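Local atomic coordinates of hypothetical protein aq_1447 (Aquifex aeolicus, PDB entry 1YVU), a protein that uses short single-stranded DNA guides to bind complementary RNA and cleaves the paired target strand with the help of divalent metal ions. Residues 66-71 / 80-85; 612-617 / 629-634; 345-350 / 383-388; 516-521 / 531-536. One frame throughout, in Å; residues are numbered along the deposited sequence.

Contact 1. Residues 66-71 / 80-85; sequences DTLYLT and LKRVGE
The phenol ring of Tyr69 and the ammonium group of Lys81 meet at a slant: NZ of Lys81 lies 3.6 Å from CG of Tyr69, near the root of the ring and not its hydroxyl end. The lysine chain stays roughly extended through CD and CE, and its last torsion (chi4 66°) then turns NZ back to the tyrosine. The guanidinium of Arg82 is also approached obliquely, by the CD2 methyl of Leu68, which is 3.3 Å from NE of Arg82. Beyond the two segments the Tyr69 ring meets that of Phe24.

The backbones belong to the beta hairpin of strands 69-72 and 78-82 in the N-terminal domain, where strand 25-26 flanks 78-82 on its other side. The axes of 69-71 and 80-82 come within 5.0 Å at 152°, antiparallel but 28° from exact opposition. Two hydrogen bonds join them, Tyr69 N to Lys81 O at 2.9 Å and Lys81 N to Tyr69 O at 3.1 Å; the second is clearly bent, with 138° at the hydrogen.

Away from the Tyr69 and Lys81 side chains, Leu80 has two leucine neighbours, each lying side by side with it and pointing the same way. Its CD1 is 3.5 Å from CD2 of Leu68, and its CB is 4.0 Å from CD2 of Leu70. On the tyrosine-lysine face, helix 32-46 supplies Val42, which touches Lys81.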
# COMPACT_ATOMS: atom_id res chain seq x y z
N ASP A 66 37.09 -24.51 3.37
CA ASP A 66 35.95 -24.39 2.44
C ASP A 66 36.20 -24.92 1.02
O ASP A 66 37.13 -24.49 0.32
CB ASP A 66 35.39 -22.94 2.38
CG ASP A 66 36.27 -21.97 1.56
OD1 ASP A 66 37.39 -21.64 2.02
OD2 ASP A 66 35.85 -21.57 0.45
N THR A 67 35.38 -25.88 0.60
CA THR A 67 35.53 -26.45 -0.73
C THR A 67 34.22 -26.16 -1.47
O THR A 67 34.13 -25.15 -2.19
CB THR A 67 35.84 -27.98 -0.69
OG1 THR A 67 36.68 -28.27 0.44
CG2 THR A 67 36.58 -28.43 -1.95
N LEU A 68 33.22 -27.01 -1.23
CA LEU A 68 31.90 -26.91 -1.86
C LEU A 68 30.77 -26.64 -0.88
O LEU A 68 30.82 -27.06 0.28
CB LEU A 68 31.57 -28.20 -2.62
CG LEU A 68 32.50 -28.60 -3.76
CD1 LEU A 68 33.16 -29.92 -3.44
CD2 LEU A 68 31.72 -28.67 -5.02
N TYR A 69 29.76 -25.93 -1.37
CA TYR A 69 28.58 -25.58 -0.60
C TYR A 69 27.37 -26.23 -1.22
O TYR A 69 27.02 -25.95 -2.37
CB TYR A 69 28.43 -24.07 -0.56
CG TYR A 69 29.07 -23.45 0.65
CD1 TYR A 69 30.47 -23.53 0.85
CD2 TYR A 69 28.29 -22.86 1.65
CE1 TYR A 69 31.08 -23.03 2.03
CE2 TYR A 69 28.88 -22.35 2.85
CZ TYR A 69 30.28 -22.44 3.02
OH TYR A 69 30.88 -21.97 4.17
N LEU A 70 26.75 -27.12 -0.45
CA LEU A 70 25.59 -27.88 -0.90
C LEU A 70 24.31 -27.40 -0.21
O LEU A 70 23.73 -28.10 0.62
CB LEU A 70 25.84 -29.40 -0.68
CG LEU A 70 27.15 -30.09 -1.14
CD1 LEU A 70 27.33 -31.40 -0.38
CD2 LEU A 70 27.22 -30.32 -2.66
N THR A 71 23.89 -26.19 -0.53
CA THR A 71 22.67 -25.62 0.03
C THR A 71 21.41 -26.23 -0.61
O THR A 71 21.38 -26.49 -1.81
CB THR A 71 22.66 -24.04 -0.06
OG1 THR A 71 22.90 -23.60 -1.40
CG2 THR A 71 23.72 -23.44 0.83
N LEU A 80 25.03 -26.52 -5.71
CA LEU A 80 26.44 -26.55 -5.38
C LEU A 80 27.16 -25.32 -5.92
O LEU A 80 26.79 -24.76 -6.96
CB LEU A 80 27.11 -27.89 -5.78
CG LEU A 80 27.96 -28.19 -7.02
CD1 LEU A 80 28.82 -29.38 -6.76
CD2 LEU A 80 27.11 -28.47 -8.23
N LYS A 81 28.09 -24.84 -5.11
CA LYS A 81 28.89 -23.67 -5.43
C LYS A 81 30.25 -23.75 -4.78
O LYS A 81 30.36 -24.21 -3.64
CB LYS A 81 28.17 -22.38 -5.02
CG LYS A 81 27.22 -22.53 -3.90
CD LYS A 81 26.43 -21.33 -3.70
CE LYS A 81 26.09 -21.33 -2.26
NZ LYS A 81 27.35 -21.15 -1.48
N ARG A 82 31.28 -23.33 -5.53
CA ARG A 82 32.68 -23.37 -5.08
C ARG A 82 33.44 -22.04 -5.32
O ARG A 82 32.82 -21.00 -5.28
CB ARG A 82 33.40 -24.61 -5.66
CG ARG A 82 32.94 -25.09 -7.06
CD ARG A 82 33.54 -26.47 -7.45
NE ARG A 82 32.53 -27.42 -7.94
CZ ARG A 82 32.72 -28.36 -8.88
NH1 ARG A 82 33.89 -28.50 -9.47
NH2 ARG A 82 31.70 -29.12 -9.26
N VAL A 83 34.76 -22.11 -5.60
CA VAL A 83 35.73 -20.99 -5.87
C VAL A 83 36.31 -20.38 -4.59
O VAL A 83 35.88 -20.71 -3.47
CB VAL A 83 35.21 -19.82 -6.86
CG1 VAL A 83 36.37 -18.87 -7.31
CG2 VAL A 83 34.55 -20.40 -8.11
N GLY A 84 37.35 -19.55 -4.78
CA GLY A 84 38.03 -18.86 -3.71
C GLY A 84 38.16 -17.35 -3.91
O GLY A 84 37.68 -16.79 -4.91
N GLU A 85 38.88 -16.73 -2.98
CA GLU A 85 39.19 -15.29 -2.82
C GLU A 85 39.31 -14.20 -3.89
O GLU A 85 39.67 -14.44 -5.04
CB GLU A 85 40.40 -15.15 -1.90
CG GLU A 85 40.09 -15.42 -0.44
CD GLU A 85 41.22 -16.11 0.29
OE1 GLU A 85 42.37 -15.63 0.21
OE2 GLU A 85 40.93 -17.14 0.95

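Contact 2. Residues 612-617 / 629-634; sequences FIKGYF and TYNQVY
Lys614 meets Asn631 with its root and Thr629 with the rest of its chain. Its CB lies 3.1 Å from OD1 of Asn631. CG is anti to the backbone N (chi1 179°), and from there the chain is fully extended past the carbonyl oxygen of Thr629: that O is 3.7 Å from CG of Lys614, 3.5 Å from CD and 3.3 Å from CE. The tip passes beyond it, and NZ is hydrogen-bonded to Thr663 OG1.

Lys614 is the second residue of a type II beta turn from Ile613 to Tyr616, within the PIWI box and leading into strand 616-619; the turn is closed by Tyr616 N to Ile613 O at 2.8 Å. Asn631 reaches this turn from the loop after strand 624-627. Its OD1 accepts a weak hydrogen bond from Lys614 N, 3.4 Å long. An alanine in place of Lys614 would probably strip the Thr629 carbonyl of its methylene cover and leave Thr663 OG1 without its lysine partner. OD1 of Asn631 also sits 3.8 Å from CD2 of Phe612, the ring and amide planes being inclined at 52°.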
# COMPACT_ATOMS: atom_id res chain seq x y z
N PHE A 612 2.57 22.46 6.71
CA PHE A 612 2.21 22.81 5.32
C PHE A 612 3.23 22.22 4.34
O PHE A 612 3.69 22.84 3.37
CB PHE A 612 2.10 24.31 5.15
CG PHE A 612 0.73 24.83 5.37
CD1 PHE A 612 0.34 25.33 6.64
CD2 PHE A 612 -0.23 24.76 4.32
CE1 PHE A 612 -0.98 25.75 6.88
CE2 PHE A 612 -1.58 25.18 4.54
CZ PHE A 612 -1.96 25.68 5.82
N ILE A 613 3.45 20.93 4.58
CA ILE A 613 4.39 20.08 3.89
C ILE A 613 4.05 19.64 2.43
O ILE A 613 4.95 19.19 1.70
CB ILE A 613 4.76 18.94 4.92
CG1 ILE A 613 5.70 19.54 5.96
CG2 ILE A 613 5.46 17.75 4.33
CD1 ILE A 613 5.69 18.86 7.27
N LYS A 614 2.81 19.86 1.98
CA LYS A 614 2.43 19.47 0.61
C LYS A 614 3.36 20.11 -0.40
O LYS A 614 3.43 21.34 -0.48
CB LYS A 614 0.98 19.84 0.28
CG LYS A 614 0.57 19.47 -1.13
CD LYS A 614 -0.90 19.60 -1.37
CE LYS A 614 -1.27 19.00 -2.72
NZ LYS A 614 -2.71 19.02 -3.08
N GLY A 615 4.10 19.24 -1.10
CA GLY A 615 5.07 19.62 -2.13
C GLY A 615 6.51 19.32 -1.74
O GLY A 615 7.43 19.39 -2.57
N TYR A 616 6.70 18.94 -0.48
CA TYR A 616 8.02 18.62 0.02
C TYR A 616 8.61 17.38 -0.60
O TYR A 616 7.90 16.38 -0.78
CB TYR A 616 7.97 18.49 1.52
CG TYR A 616 8.04 19.81 2.23
CD1 TYR A 616 7.37 20.97 1.74
CD2 TYR A 616 8.78 19.92 3.41
CE1 TYR A 616 7.44 22.22 2.42
CE2 TYR A 616 8.87 21.15 4.11
CZ TYR A 616 8.20 22.30 3.62
OH TYR A 616 8.35 23.48 4.34
N PHE A 617 9.92 17.44 -0.89
CA PHE A 617 10.62 16.34 -1.54
C PHE A 617 12.10 16.05 -1.26
O PHE A 617 12.88 16.94 -0.96
CB PHE A 617 10.42 16.43 -3.06
CG PHE A 617 11.19 17.57 -3.75
CD1 PHE A 617 12.23 17.27 -4.65
CD2 PHE A 617 10.81 18.92 -3.57
CE1 PHE A 617 12.90 18.28 -5.37
CE2 PHE A 617 11.47 19.96 -4.28
CZ PHE A 617 12.52 19.64 -5.19
N THR A 629 2.43 14.63 -0.56
CA THR A 629 1.24 14.93 -1.36
C THR A 629 0.11 15.68 -0.70
O THR A 629 -0.86 16.06 -1.38
CB THR A 629 0.62 13.66 -1.85
OG1 THR A 629 0.67 12.66 -0.82
CG2 THR A 629 1.33 13.20 -3.09
N TYR A 630 0.17 15.80 0.63
CA TYR A 630 -0.86 16.47 1.43
C TYR A 630 -0.25 17.05 2.70
O TYR A 630 0.75 16.54 3.19
CB TYR A 630 -2.02 15.50 1.76
CG TYR A 630 -1.73 14.36 2.74
CD1 TYR A 630 -2.39 14.31 3.99
CD2 TYR A 630 -0.85 13.31 2.42
CE1 TYR A 630 -2.19 13.23 4.90
CE2 TYR A 630 -0.63 12.22 3.32
CZ TYR A 630 -1.31 12.19 4.55
OH TYR A 630 -1.17 11.12 5.42
N ASN A 631 -0.89 18.09 3.25
CA ASN A 631 -0.46 18.79 4.47
C ASN A 631 -0.75 17.96 5.73
O ASN A 631 -1.71 17.18 5.75
CB ASN A 631 -1.18 20.13 4.58
CG ASN A 631 -1.18 20.93 3.28
OD1 ASN A 631 -0.13 21.33 2.80
ND2 ASN A 631 -2.36 21.17 2.73
N GLN A 632 0.06 18.12 6.78
CA GLN A 632 -0.12 17.38 8.05
C GLN A 632 -1.34 17.89 8.80
O GLN A 632 -1.31 19.00 9.35
CB GLN A 632 1.09 17.54 8.99
CG GLN A 632 2.41 16.98 8.52
CD GLN A 632 3.50 17.06 9.60
OE1 GLN A 632 3.96 18.15 9.95
NE2 GLN A 632 3.91 15.91 10.12
N VAL A 633 -2.42 17.10 8.80
CA VAL A 633 -3.66 17.49 9.50
C VAL A 633 -3.75 16.83 10.89
O VAL A 633 -3.81 17.54 11.90
CB VAL A 633 -4.92 17.22 8.62
CG1 VAL A 633 -6.18 17.64 9.35
CG2 VAL A 633 -4.82 18.03 7.34
N TYR A 634 -3.80 15.50 10.93
CA TYR A 634 -3.84 14.76 12.20
C TYR A 634 -2.41 14.34 12.54
O TYR A 634 -1.60 14.08 11.64
CB TYR A 634 -4.76 13.52 12.13
CG TYR A 634 -6.25 13.83 12.00
CD1 TYR A 634 -6.96 13.48 10.83
CD2 TYR A 634 -6.96 14.51 13.02
CE1 TYR A 634 -8.35 13.80 10.67
CE2 TYR A 634 -8.35 14.84 12.87
CZ TYR A 634 -9.03 14.48 11.69
OH TYR A 634 -10.36 14.80 11.50

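Contact 3. Residues 345-350 / 383-388; sequences PFVKKD and KGIKLK
Asp350 and Lys386 join the two backbones through one nearly straight hydrogen bond, Lys386 N to Asp350 O, 3.0 Å long with 167° at the hydrogen. The donor is tilted 18° from the carbonyl plane, and the same oxygen receives a CA-H...O contact from Ile385 CA at 3.4 Å. In the Mid domain 345-350 leads into strand 351-360, and 383-388 runs from the end of the crossover into the first residues of strand 386-396; helix 368-381 connects these neighbouring parallel strands in a beta-alpha-beta crossover. The bond therefore stands at the start of the strand pairing, which goes on with backbone hydrogen bonds between Leu352 and both Lys386 and Lys388.

Ile385 is the side chain that packs between the two segments. With chi1 at -51°, CG1 lies beside the backbone N and CG2 anti to it, and the two branches find different partners. CG2 of Ile385 packs 3.7 Å from the carbonyl O of Lys349, while CD1 is 3.9 Å from CG1 of Val347, the two side chains sliding past each other in opposite directions. CD1 also approaches CG of Pro345 at 4.3 Å, and Leu478 of helix 466-480 touches both Ile385 and Pro345. An alanine in place of Ile385 would probably open a gap between Val347, Pro345 and Leu478, with the Lys349 carbonyl losing its apolar neighbour.

At the far end Lys383 sends its extended chain to Leu340, where NZ is hydrogen-bonded to the carbonyl O. The Lys383 side chain crosses the proline at about a right angle, with CG of Lys383 3.9 Å from CD of Pro345.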
# COMPACT_ATOMS: atom_id res chain seq x y z
N PRO A 345 -21.17 24.60 -11.66
CA PRO A 345 -20.58 23.30 -12.08
C PRO A 345 -20.61 23.00 -13.59
O PRO A 345 -21.17 23.75 -14.38
CB PRO A 345 -21.44 22.29 -11.32
CG PRO A 345 -21.94 23.07 -10.15
CD PRO A 345 -22.31 24.36 -10.76
N PHE A 346 -19.98 21.91 -14.00
CA PHE A 346 -19.99 21.49 -15.39
C PHE A 346 -21.03 20.40 -15.40
O PHE A 346 -20.74 19.26 -15.08
CB PHE A 346 -18.64 20.94 -15.82
CG PHE A 346 -17.56 21.96 -15.88
CD1 PHE A 346 -16.81 22.26 -14.74
CD2 PHE A 346 -17.28 22.63 -17.09
CE1 PHE A 346 -15.79 23.22 -14.80
CE2 PHE A 346 -16.27 23.59 -17.17
CZ PHE A 346 -15.52 23.89 -16.03
N VAL A 347 -22.25 20.77 -15.75
CA VAL A 347 -23.37 19.84 -15.77
C VAL A 347 -23.37 18.65 -16.75
O VAL A 347 -23.27 18.84 -17.97
CB VAL A 347 -24.71 20.61 -15.86
CG1 VAL A 347 -24.91 21.43 -14.58
CG2 VAL A 347 -24.73 21.54 -17.09
N LYS A 348 -23.44 17.44 -16.21
CA LYS A 348 -23.49 16.23 -17.01
C LYS A 348 -24.91 15.68 -16.99
O LYS A 348 -25.35 15.04 -17.95
CB LYS A 348 -22.50 15.18 -16.50
CG LYS A 348 -22.34 13.96 -17.43
CD LYS A 348 -21.21 13.04 -17.00
CE LYS A 348 -19.84 13.65 -17.27
NZ LYS A 348 -18.75 12.71 -16.91
N LYS A 349 -25.62 15.92 -15.89
CA LYS A 349 -27.01 15.48 -15.74
C LYS A 349 -27.79 16.54 -14.96
O LYS A 349 -27.67 16.63 -13.73
CB LYS A 349 -27.09 14.09 -15.09
CG LYS A 349 -28.35 13.34 -15.48
CD LYS A 349 -28.45 11.96 -14.90
CE LYS A 349 -29.80 11.36 -15.24
NZ LYS A 349 -29.92 9.93 -14.79
N ASP A 350 -28.56 17.35 -15.69
CA ASP A 350 -29.36 18.44 -15.13
C ASP A 350 -30.40 18.03 -14.08
O ASP A 350 -30.63 18.77 -13.13
CB ASP A 350 -29.97 19.38 -16.23
CG ASP A 350 -30.41 18.64 -17.52
OD1 ASP A 350 -31.06 17.57 -17.44
OD2 ASP A 350 -30.12 19.16 -18.64
N LYS A 383 -27.88 25.83 -8.58
CA LYS A 383 -26.60 25.53 -9.23
C LYS A 383 -26.86 24.71 -10.47
O LYS A 383 -25.93 24.19 -11.08
CB LYS A 383 -25.62 24.84 -8.30
CG LYS A 383 -24.51 25.76 -7.90
CD LYS A 383 -23.78 25.13 -6.81
CE LYS A 383 -22.91 26.12 -6.15
NZ LYS A 383 -22.08 25.36 -5.18
N GLY A 384 -28.15 24.63 -10.83
CA GLY A 384 -28.56 23.94 -12.04
C GLY A 384 -28.96 22.49 -11.98
O GLY A 384 -29.65 21.99 -12.89
N ILE A 385 -28.50 21.79 -10.94
CA ILE A 385 -28.83 20.39 -10.77
C ILE A 385 -29.98 20.24 -9.79
O ILE A 385 -29.95 20.74 -8.67
CB ILE A 385 -27.63 19.52 -10.32
CG1 ILE A 385 -26.44 19.76 -11.24
CG2 ILE A 385 -28.01 18.01 -10.35
CD1 ILE A 385 -25.49 20.79 -10.75
N LYS A 386 -31.00 19.53 -10.25
CA LYS A 386 -32.19 19.28 -9.48
C LYS A 386 -32.29 17.81 -9.03
O LYS A 386 -32.22 16.88 -9.86
CB LYS A 386 -33.42 19.68 -10.34
CG LYS A 386 -33.35 21.11 -10.89
CD LYS A 386 -33.95 21.20 -12.27
CE LYS A 386 -33.51 22.47 -12.97
NZ LYS A 386 -34.01 22.47 -14.38
N LEU A 387 -32.36 17.61 -7.70
CA LEU A 387 -32.55 16.26 -7.17
C LEU A 387 -34.04 16.01 -7.11
O LEU A 387 -34.83 16.88 -6.73
CB LEU A 387 -32.01 16.08 -5.75
CG LEU A 387 -30.59 16.42 -5.35
CD1 LEU A 387 -30.32 15.63 -4.08
CD2 LEU A 387 -29.62 16.07 -6.41
N LYS A 388 -34.42 14.82 -7.58
CA LYS A 388 -35.79 14.35 -7.59
C LYS A 388 -35.76 13.06 -6.79
O LYS A 388 -35.18 12.05 -7.24
CB LYS A 388 -36.25 14.09 -9.03
CG LYS A 388 -36.44 15.35 -9.84
CD LYS A 388 -37.11 15.07 -11.17
CE LYS A 388 -37.58 16.38 -11.81
NZ LYS A 388 -38.04 16.16 -13.20

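Contact 4. Residues 516-521 / 531-536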
# COMPACT_ATOMS: atom_id res chain seq x y z
N VAL A 516 -8.76 -8.41 -11.83
CA VAL A 516 -9.58 -7.24 -12.12
C VAL A 516 -8.63 -6.07 -12.40
O VAL A 516 -7.65 -5.87 -11.66
CB VAL A 516 -10.50 -6.87 -10.89
CG1 VAL A 516 -11.29 -5.60 -11.18
CG2 VAL A 516 -11.47 -8.01 -10.55
N ALA A 517 -8.94 -5.31 -13.46
CA ALA A 517 -8.16 -4.13 -13.86
C ALA A 517 -9.03 -2.90 -13.80
O ALA A 517 -10.14 -2.89 -14.36
CB ALA A 517 -7.62 -4.27 -15.28
N PHE A 518 -8.54 -1.86 -13.13
CA PHE A 518 -9.28 -0.60 -13.08
C PHE A 518 -8.47 0.60 -13.60
O PHE A 518 -7.63 1.17 -12.89
CB PHE A 518 -9.85 -0.33 -11.68
CG PHE A 518 -10.79 0.87 -11.61
CD1 PHE A 518 -11.77 1.09 -12.60
CD2 PHE A 518 -10.69 1.78 -10.54
CE1 PHE A 518 -12.64 2.18 -12.55
CE2 PHE A 518 -11.56 2.90 -10.48
CZ PHE A 518 -12.54 3.08 -11.51
N THR A 519 -8.85 1.02 -14.80
CA THR A 519 -8.23 2.15 -15.51
C THR A 519 -9.07 3.42 -15.44
O THR A 519 -10.32 3.37 -15.44
CB THR A 519 -7.91 1.75 -16.98
OG1 THR A 519 -7.07 0.58 -16.96
CG2 THR A 519 -7.19 2.86 -17.75
N LYS A 520 -8.36 4.54 -15.29
CA LYS A 520 -8.95 5.87 -15.19
C LYS A 520 -8.19 6.81 -16.12
O LYS A 520 -7.02 7.13 -15.90
CB LYS A 520 -8.83 6.38 -13.76
CG LYS A 520 -10.07 6.32 -12.96
CD LYS A 520 -9.83 6.84 -11.56
CE LYS A 520 -9.24 5.77 -10.65
NZ LYS A 520 -9.92 5.69 -9.29
N ILE A 521 -8.85 7.19 -17.20
CA ILE A 521 -8.26 8.10 -18.18
C ILE A 521 -8.71 9.54 -17.90
O ILE A 521 -9.92 9.81 -17.80
CB ILE A 521 -8.65 7.68 -19.62
CG1 ILE A 521 -8.26 6.23 -19.83
CG2 ILE A 521 -7.93 8.56 -20.64
CD1 ILE A 521 -8.95 5.58 -20.91
N TYR A 531 -13.48 5.70 -17.41
CA TYR A 531 -12.86 4.67 -16.56
C TYR A 531 -13.18 3.34 -17.21
O TYR A 531 -14.14 3.25 -17.99
CB TYR A 531 -13.33 4.67 -15.08
CG TYR A 531 -14.80 4.40 -14.74
CD1 TYR A 531 -15.38 3.10 -14.84
CD2 TYR A 531 -15.62 5.44 -14.28
CE1 TYR A 531 -16.75 2.86 -14.49
CE2 TYR A 531 -16.98 5.21 -13.92
CZ TYR A 531 -17.54 3.93 -14.02
OH TYR A 531 -18.85 3.75 -13.64
N TYR A 532 -12.44 2.31 -16.84
CA TYR A 532 -12.69 0.99 -17.38
C TYR A 532 -12.36 -0.06 -16.33
O TYR A 532 -11.21 -0.23 -15.90
CB TYR A 532 -11.95 0.75 -18.70
CG TYR A 532 -12.42 -0.46 -19.49
CD1 TYR A 532 -13.76 -0.56 -19.98
CD2 TYR A 532 -11.53 -1.52 -19.75
CE1 TYR A 532 -14.18 -1.71 -20.73
CE2 TYR A 532 -11.95 -2.66 -20.49
CZ TYR A 532 -13.26 -2.76 -20.97
OH TYR A 532 -13.62 -3.91 -21.64
N LEU A 533 -13.41 -0.75 -15.92
CA LEU A 533 -13.31 -1.77 -14.91
C LEU A 533 -13.69 -3.11 -15.53
O LEU A 533 -14.81 -3.27 -16.00
CB LEU A 533 -14.25 -1.38 -13.78
CG LEU A 533 -14.38 -2.18 -12.50
CD1 LEU A 533 -13.03 -2.48 -11.88
CD2 LEU A 533 -15.25 -1.39 -11.52
N THR A 534 -12.74 -4.04 -15.59
CA THR A 534 -12.99 -5.35 -16.17
C THR A 534 -12.38 -6.42 -15.31
O THR A 534 -11.28 -6.24 -14.76
CB THR A 534 -12.28 -5.55 -17.53
OG1 THR A 534 -12.28 -4.33 -18.25
CG2 THR A 534 -12.96 -6.62 -18.39
N SER A 535 -13.09 -7.55 -15.24
CA SER A 535 -12.62 -8.74 -14.54
C SER A 535 -12.08 -9.57 -15.71
O SER A 535 -12.65 -9.56 -16.80
CB SER A 535 -13.77 -9.47 -13.87
OG SER A 535 -13.32 -10.28 -12.78
N TYR A 536 -10.94 -10.22 -15.50
CA TYR A 536 -10.31 -11.01 -16.54
C TYR A 536 -10.17 -12.49 -16.15
O TYR A 536 -9.94 -12.78 -14.96
CB TYR A 536 -8.93 -10.41 -16.86
CG TYR A 536 -8.95 -9.14 -17.68
CD1 TYR A 536 -8.70 -7.89 -17.08
CD2 TYR A 536 -9.22 -9.18 -19.06
CE1 TYR A 536 -8.72 -6.72 -17.84
CE2 TYR A 536 -9.26 -8.02 -19.84
CZ TYR A 536 -9.00 -6.80 -19.23
OH TYR A 536 -8.98 -5.68 -20.02
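Phe518 turns its edge to the face of Tyr531 in an offset edge-to-face pair, the ring centroids 5.8 Å apart and the planes at 65°. CE1 of Phe518 makes the approach, 3.7 Å from CD1 of Tyr531. The first torsions place the two ring roots: CG of Phe518 is anti to its backbone N, whereas CG of Tyr531 sits between N and the carbonyl carbon (chi1 62°). The phenylalanine also crosses Leu533, its CD1 lying 3.7 Å from CB of Leu533. Farther along the same face, CD1 of Leu533 meets CG1 of Val516 at 3.6 Å, making a continuous apolar row. On the other face Ala517 directs its methyl at the edge of the Tyr536 ring, CB being 3.7 Å from CE1 and near the ring plane.

The backbone beneath is a regular antiparallel hairpin of the RNase H-like PIWI domain, the N-to-C directions of 516-521 and 531-536 being 174° apart. Ala517 with Thr534 and Thr519 with Tyr532 are the hydrogen-bonded pairs, two bonds each; Ala517 N to Thr534 O is 2.8 Å. Strand 515-522 is bonded in turn to strand 497-505, where Phe518 pairs with Asp502, a ligand of the bound calcium ion. The side chains of Phe518 and Asp502 are about 6 Å apart. The rings of Phe518 and Trp705 meet edge-to-face; Lys520 forms a cation-pi pair with Trp705, and its NZ is hydrogen-bonded to His680 O.

No salt bridge crosses the hairpin: four backbone hydrogen bonds pair polar atoms between the strands, and apolar and aromatic contacts join the face of Phe518, Leu533 and Val516.

From the N terminus, contact 1 comes first and closes the short hairpin loop between strands 69-72 and 78-82 of the N-terminal domain, in the PAZ lobe. The other three lie in the PIWI lobe. Contact 3 brings 345-350 and 383-388 together round a strand and a helix of the Mid domain, contact 4 closes a tight hairpin in the PIWI domain, and contact 2 closes a loop made of the rest of strand 616-619 and strand 624-627 inside the PIWI box. All four follow in series; none nests within or crosses another. Contacts 3 and 4 come within about 8 Å between nearest atoms, whereas the centres of contacts 1 and 3 are 74 Å apart, on opposite sides of the chain's centre.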